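Local coordinates for SusD superfamily protein (Bacteroides vulgatus, PDB 3MYV), which probably binds polysaccharide at the outer membrane of a gut Bacteroides as a member of the SusD family, at residues Y61-R66 / W425-C430; G41-D46 / G55-C60. All blocks are in the same frame, centred on the assembly; numbering follows the deposited sequence.

Contact 1: Y61-R66 / W425-C430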
loop_
_atom_site.group_PDB
_atom_site.type_symbol
_atom_site.label_atom_id
_atom_site.label_comp_id
_atom_site.label_asym_id
_atom_site.label_seq_id
_atom_site.Cartn_x
_atom_site.Cartn_y
_atom_site.Cartn_z
ATOM N N TYR A 61 -14.084 -3.839 6.679
ATOM C CA TYR A 61 -14.005 -4.920 7.669
ATOM C C TYR A 61 -15.095 -5.964 7.462
ATOM O O TYR A 61 -14.853 -7.171 7.553
ATOM C CB TYR A 61 -14.119 -4.295 9.053
ATOM C CG TYR A 61 -14.245 -5.251 10.195
ATOM C CD1 TYR A 61 -13.150 -5.985 10.625
ATOM C CD2 TYR A 61 -15.420 -5.333 10.926
ATOM C CE1 TYR A 61 -13.260 -6.859 11.732
ATOM C CE2 TYR A 61 -15.537 -6.179 12.024
ATOM C CZ TYR A 61 -14.452 -6.932 12.424
ATOM O OH TYR A 61 -14.591 -7.768 13.494
HETATM N N MSE A 62 -16.302 -5.479 7.189
HETATM C CA MSE A 62 -17.472 -6.341 7.021
HETATM C C MSE A 62 -17.633 -6.863 5.585
HETATM O O MSE A 62 -18.623 -7.535 5.281
HETATM C CB MSE A 62 -18.722 -5.574 7.447
HETATM C CG MSE A 62 -18.743 -5.170 8.919
HETATM SE SE MSE A 62 -18.713 -6.654 10.146
HETATM C CE MSE A 62 -20.468 -7.486 9.786
ATOM N N PHE A 63 -16.667 -6.588 4.704
ATOM C CA PHE A 63 -16.806 -6.924 3.260
ATOM C C PHE A 63 -18.199 -6.560 2.716
ATOM O O PHE A 63 -18.774 -7.278 1.917
ATOM C CB PHE A 63 -16.447 -8.389 2.961
ATOM C CG PHE A 63 -14.970 -8.693 3.142
ATOM C CD1 PHE A 63 -14.397 -8.702 4.417
ATOM C CD2 PHE A 63 -14.150 -8.951 2.035
ATOM C CE1 PHE A 63 -13.001 -8.946 4.595
ATOM C CE2 PHE A 63 -12.761 -9.224 2.191
ATOM C CZ PHE A 63 -12.185 -9.211 3.473
ATOM N N ASN A 64 -18.696 -5.397 3.139
ATOM C CA ASN A 64 -20.014 -4.913 2.737
ATOM C C ASN A 64 -19.833 -4.037 1.494
ATOM O O ASN A 64 -19.653 -2.827 1.606
ATOM C CB ASN A 64 -20.652 -4.110 3.882
ATOM C CG ASN A 64 -21.979 -3.502 3.497
ATOM O OD1 ASN A 64 -22.522 -3.814 2.447
ATOM N ND2 ASN A 64 -22.486 -2.597 4.324
ATOM N N HIS A 65 -19.826 -4.685 0.334
ATOM C CA HIS A 65 -19.587 -4.025 -0.951
ATOM C C HIS A 65 -20.609 -4.523 -1.969
ATOM O O HIS A 65 -20.889 -5.717 -2.039
ATOM C CB HIS A 65 -18.200 -4.354 -1.494
ATOM C CG HIS A 65 -17.107 -4.185 -0.504
ATOM N ND1 HIS A 65 -16.717 -2.947 -0.047
ATOM C CD2 HIS A 65 -16.281 -5.087 0.081
ATOM C CE1 HIS A 65 -15.728 -3.098 0.820
ATOM N NE2 HIS A 65 -15.444 -4.387 0.915
ATOM N N ARG A 66 -21.124 -3.622 -2.790
ATOM C CA ARG A 66 -22.000 -4.052 -3.882
ATOM C C ARG A 66 -21.863 -3.185 -5.133
ATOM O O ARG A 66 -21.336 -2.072 -5.071
ATOM C CB ARG A 66 -23.440 -4.120 -3.404
ATOM C CG ARG A 66 -23.950 -2.852 -2.832
ATOM C CD ARG A 66 -25.333 -3.044 -2.205
ATOM N NE ARG A 66 -26.111 -1.824 -2.365
ATOM C CZ ARG A 66 -26.119 -0.799 -1.515
ATOM N NH1 ARG A 66 -25.406 -0.831 -0.387
ATOM N NH2 ARG A 66 -26.862 0.265 -1.788
ATOM N N TRP A 425 -8.547 -16.722 -0.860
ATOM C CA TRP A 425 -8.668 -16.244 -2.231
ATOM C C TRP A 425 -9.819 -16.885 -3.038
ATOM O O TRP A 425 -9.963 -16.625 -4.232
ATOM C CB TRP A 425 -7.318 -16.296 -2.940
ATOM C CG TRP A 425 -6.692 -17.626 -3.156
ATOM C CD1 TRP A 425 -7.324 -18.833 -3.221
ATOM C CD2 TRP A 425 -5.295 -17.889 -3.401
ATOM N NE1 TRP A 425 -6.406 -19.839 -3.457
ATOM C CE2 TRP A 425 -5.160 -19.284 -3.596
ATOM C CE3 TRP A 425 -4.160 -17.084 -3.513
ATOM C CZ2 TRP A 425 -3.922 -19.894 -3.844
ATOM C CZ3 TRP A 425 -2.919 -17.695 -3.762
ATOM C CH2 TRP A 425 -2.814 -19.078 -3.923
ATOM N N ASP A 426 -10.600 -17.749 -2.400
ATOM C CA ASP A 426 -11.806 -18.328 -3.019
ATOM C C ASP A 426 -13.055 -17.582 -2.581
ATOM O O ASP A 426 -14.139 -17.834 -3.106
ATOM C CB ASP A 426 -11.953 -19.796 -2.644
ATOM C CG ASP A 426 -10.854 -20.671 -3.233
ATOM O OD1 ASP A 426 -10.365 -20.383 -4.331
ATOM O OD2 ASP A 426 -10.513 -21.670 -2.589
ATOM N N PHE A 427 -12.914 -16.669 -1.620
ATOM C CA PHE A 427 -14.036 -15.847 -1.160
ATOM C C PHE A 427 -14.369 -14.791 -2.195
ATOM O O PHE A 427 -13.503 -14.014 -2.581
ATOM C CB PHE A 427 -13.652 -15.148 0.139
ATOM C CG PHE A 427 -14.763 -14.366 0.775
ATOM C CD1 PHE A 427 -16.059 -14.861 0.831
ATOM C CD2 PHE A 427 -14.486 -13.164 1.409
ATOM C CE1 PHE A 427 -17.067 -14.138 1.457
ATOM C CE2 PHE A 427 -15.467 -12.467 2.039
ATOM C CZ PHE A 427 -16.763 -12.949 2.069
ATOM N N TYR A 428 -15.625 -14.745 -2.640
ATOM C CA TYR A 428 -15.957 -13.929 -3.813
ATOM C C TYR A 428 -15.757 -12.448 -3.547
ATOM O O TYR A 428 -15.549 -11.667 -4.491
ATOM C CB TYR A 428 -17.357 -14.235 -4.353
ATOM C CG TYR A 428 -18.530 -13.586 -3.635
ATOM C CD1 TYR A 428 -19.057 -14.132 -2.472
ATOM C CD2 TYR A 428 -19.137 -12.459 -4.149
ATOM C CE1 TYR A 428 -20.136 -13.559 -1.831
ATOM C CE2 TYR A 428 -20.218 -11.881 -3.533
ATOM C CZ TYR A 428 -20.716 -12.431 -2.364
ATOM O OH TYR A 428 -21.787 -11.843 -1.735
ATOM N N LYS A 429 -15.782 -12.063 -2.268
ATOM C CA LYS A 429 -15.602 -10.655 -1.919
ATOM C C LYS A 429 -14.159 -10.315 -1.577
ATOM O O LYS A 429 -13.901 -9.227 -1.060
ATOM C CB LYS A 429 -16.585 -10.238 -0.825
ATOM C CG LYS A 429 -18.027 -10.358 -1.313
ATOM C CD LYS A 429 -19.008 -9.642 -0.450
ATOM C CE LYS A 429 -19.293 -10.390 0.846
ATOM N NZ LYS A 429 -20.455 -9.778 1.542
ATOM N N CYS A 430 -13.214 -11.216 -1.890
ATOM C CA CYS A 430 -11.787 -10.856 -1.809
ATOM C C CYS A 430 -11.355 -9.901 -2.915
ATOM O O CYS A 430 -10.216 -9.409 -2.915
ATOM C CB CYS A 430 -10.860 -12.088 -1.756
ATOM S SG CYS A 430 -10.546 -12.903 -3.382
HETATM O O HOH W 1 -19.654 -10.390 4.277
#
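The ammonium group of Lys429 reaches the carbonyl of Phe63 and supplies the one direct hydrogen bond between 61-66 and 425-430, NZ to O at 3.0 Å. It meets the oxygen at a C=O···N angle of 146°, tilted from the carbonyl plane. A water extends this polar link by accepting from Lys429 NZ and donating to Met62 O, so that Lys429 is linked directly to Phe63 O and, through the water, to the preceding carbonyl. The bend of the Lys429 chain at chi3 (-76°) goes with CD and CE passing close to Phe63 O. An alanine in place of Lys429 would probably leave the Phe63 carbonyl without this donor and the water with one anchor fewer.

The Phe63 ring makes the remaining contacts. CE2 of Phe427 lies over one of its faces, 3.8 Å from Phe63 CD2, and the ring planes are inclined at 59°. At the Phe63 edge, in plane, sits the backbone O of Lys429, 3.1 Å from Phe63 CD2.

Phe63, with positive phi, is the C' residue of the Schellman motif that ends helix 56-61. The contact thus joins that helix terminus to the loop between strand 422-423 and helix 438-441, with Phe398 of helix 397-403 also packing on Phe63.

Contact 2: G41-D46 / G55-C60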
loop_
_atom_site.group_PDB
_atom_site.type_symbol
_atom_site.label_atom_id
_atom_site.label_comp_id
_atom_site.label_asym_id
_atom_site.label_seq_id
_atom_site.Cartn_x
_atom_site.Cartn_y
_atom_site.Cartn_z
ATOM N N GLY A 41 -6.555 -2.436 3.075
ATOM C CA GLY A 41 -5.470 -3.362 3.412
ATOM C C GLY A 41 -5.403 -3.859 4.855
ATOM O O GLY A 41 -4.958 -4.972 5.106
ATOM N N ASP A 42 -5.788 -3.018 5.813
ATOM C CA ASP A 42 -5.723 -3.376 7.229
ATOM C C ASP A 42 -7.022 -3.978 7.754
ATOM O O ASP A 42 -7.004 -4.979 8.475
ATOM C CB ASP A 42 -5.362 -2.150 8.062
ATOM C CG ASP A 42 -3.891 -1.774 7.932
ATOM O OD1 ASP A 42 -3.075 -2.541 8.443
ATOM O OD2 ASP A 42 -3.575 -0.714 7.342
HETATM N N MSE A 43 -8.169 -3.371 7.411
HETATM C CA MSE A 43 -9.428 -3.800 8.004
HETATM C C MSE A 43 -9.861 -5.180 7.523
HETATM O O MSE A 43 -10.628 -5.854 8.205
HETATM C CB MSE A 43 -10.542 -2.778 7.768
HETATM C CG MSE A 43 -10.243 -1.418 8.473
HETATM SE SE MSE A 43 -10.386 -1.531 10.402
HETATM C CE MSE A 43 -9.152 -0.127 10.811
ATOM N N LYS A 44 -9.343 -5.602 6.376
ATOM C CA LYS A 44 -9.639 -6.919 5.802
ATOM C C LYS A 44 -8.707 -8.042 6.280
ATOM O O LYS A 44 -8.921 -9.237 5.979
ATOM C CB LYS A 44 -9.634 -6.805 4.262
ATOM C CG LYS A 44 -10.724 -5.898 3.746
ATOM C CD LYS A 44 -10.774 -5.740 2.226
ATOM C CE LYS A 44 -12.068 -5.038 1.790
ATOM N NZ LYS A 44 -13.243 -5.919 2.015
ATOM N N GLY A 45 -7.654 -7.660 6.987
ATOM C CA GLY A 45 -6.757 -8.618 7.616
ATOM C C GLY A 45 -7.245 -9.106 8.984
ATOM O O GLY A 45 -8.433 -8.998 9.323
ATOM N N ASP A 46 -6.305 -9.636 9.760
ATOM C CA ASP A 46 -6.586 -10.144 11.110
ATOM C C ASP A 46 -6.038 -9.266 12.233
ATOM O O ASP A 46 -6.211 -9.583 13.434
ATOM C CB ASP A 46 -6.034 -11.576 11.241
ATOM C CG ASP A 46 -4.544 -11.647 11.013
ATOM O OD1 ASP A 46 -3.963 -10.642 10.575
ATOM O OD2 ASP A 46 -3.960 -12.712 11.272
ATOM N N GLY A 55 -18.755 3.874 8.214
ATOM C CA GLY A 55 -17.798 4.381 7.267
ATOM C C GLY A 55 -16.936 3.319 6.610
ATOM O O GLY A 55 -17.222 2.111 6.671
ATOM N N VAL A 56 -15.864 3.778 5.985
ATOM C CA VAL A 56 -15.046 2.910 5.111
ATOM C C VAL A 56 -14.311 1.815 5.878
ATOM O O VAL A 56 -14.160 0.693 5.375
ATOM C CB VAL A 56 -14.056 3.727 4.218
ATOM C CG1 VAL A 56 -12.956 4.354 5.052
ATOM C CG2 VAL A 56 -13.473 2.846 3.106
ATOM N N CYS A 57 -13.874 2.090 7.099
ATOM C CA CYS A 57 -13.265 1.037 7.915
ATOM C C CYS A 57 -14.282 -0.091 8.140
ATOM O O CYS A 57 -13.951 -1.271 8.027
ATOM C CB CYS A 57 -12.764 1.582 9.261
ATOM S SG CYS A 57 -11.228 2.578 9.118
ATOM N N ASN A 58 -15.517 0.291 8.447
ATOM C CA ASN A 58 -16.558 -0.664 8.783
ATOM C C ASN A 58 -16.962 -1.549 7.576
ATOM O O ASN A 58 -16.987 -2.767 7.686
ATOM C CB ASN A 58 -17.745 0.061 9.381
ATOM C CG ASN A 58 -18.795 -0.887 9.895
ATOM O OD1 ASN A 58 -19.636 -1.336 9.148
ATOM N ND2 ASN A 58 -18.742 -1.191 11.167
ATOM N N THR A 59 -17.239 -0.916 6.438
ATOM C CA THR A 59 -17.664 -1.628 5.241
ATOM C C THR A 59 -16.510 -2.495 4.723
ATOM O O THR A 59 -16.738 -3.616 4.345
ATOM C CB THR A 59 -18.210 -0.665 4.170
ATOM O OG1 THR A 59 -17.196 0.279 3.772
ATOM C CG2 THR A 59 -19.485 0.096 4.721
ATOM N N CYS A 60 -15.265 -2.006 4.772
ATOM C CA CYS A 60 -14.125 -2.899 4.432
ATOM C C CYS A 60 -14.025 -4.101 5.384
ATOM O O CYS A 60 -13.911 -5.258 4.953
ATOM C CB CYS A 60 -12.802 -2.128 4.390
ATOM S SG CYS A 60 -12.664 -1.007 2.964
#
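Met43, a selenomethionine, packs along Cys57 and, at its root, Cys60, while Lys44 reaches over to the Cys60 carbonyl in the last turn of helix 56-61. The Met43 side chain sets out beside its own backbone N and bends at chi2 (-71°), which lays SE and CE along the Cys57 side chain. There CE stands 3.8 Å from Cys57 SG, and SE is 4.1 Å from Cys57 CB. Nearer the backbone, Met43 CB meets Cys60 CB at 4.1 Å and also lies close to the Cys57 carbonyl oxygen.

Lys44 runs extended as far as CE and bends only at chi4 (-69°), bringing NZ to Cys60 O at 3.1 Å. This hydrogen bond lies in the carbonyl plane, on a lone pair, with a C=O···N angle of 123°. On the way Lys44 CE passes 4.0 Å from Cys60 CB. The same ammonium group has its stronger polar partner outside the two segments, in His65 NE2, and the rings of Phe63 and Tyr40 add cation-pi contacts.

The C-terminal part of helix 36-43 and the turn after it are thereby packed on helix 56-61. Trp265 of helix 265-268 touches both Met43 and Cys57, while Met48 of strand 48-50 also packs on Met43.

Contact 2 precedes contact 1 along the chain, and their centres are about 11 Å apart on the same side of the chain's centre. Helix 56-61 links them: contact 2 uses its body, contact 1 the loop leaving its end. They also touch directly, where Lys44 of contact 2 meets His65 and Phe63 of contact 1, and through Thr59 O and Asn64 N in the helix-ending turn. Contact 2 is local, with strand 48-50 between its segments, whereas contact 1 spans 358 intervening residues. Contact 2 therefore packs the N-terminal part of the chain on itself, and contact 1 joins that part to a late loop, bringing sequence-distant regions of the SusD-like fold together.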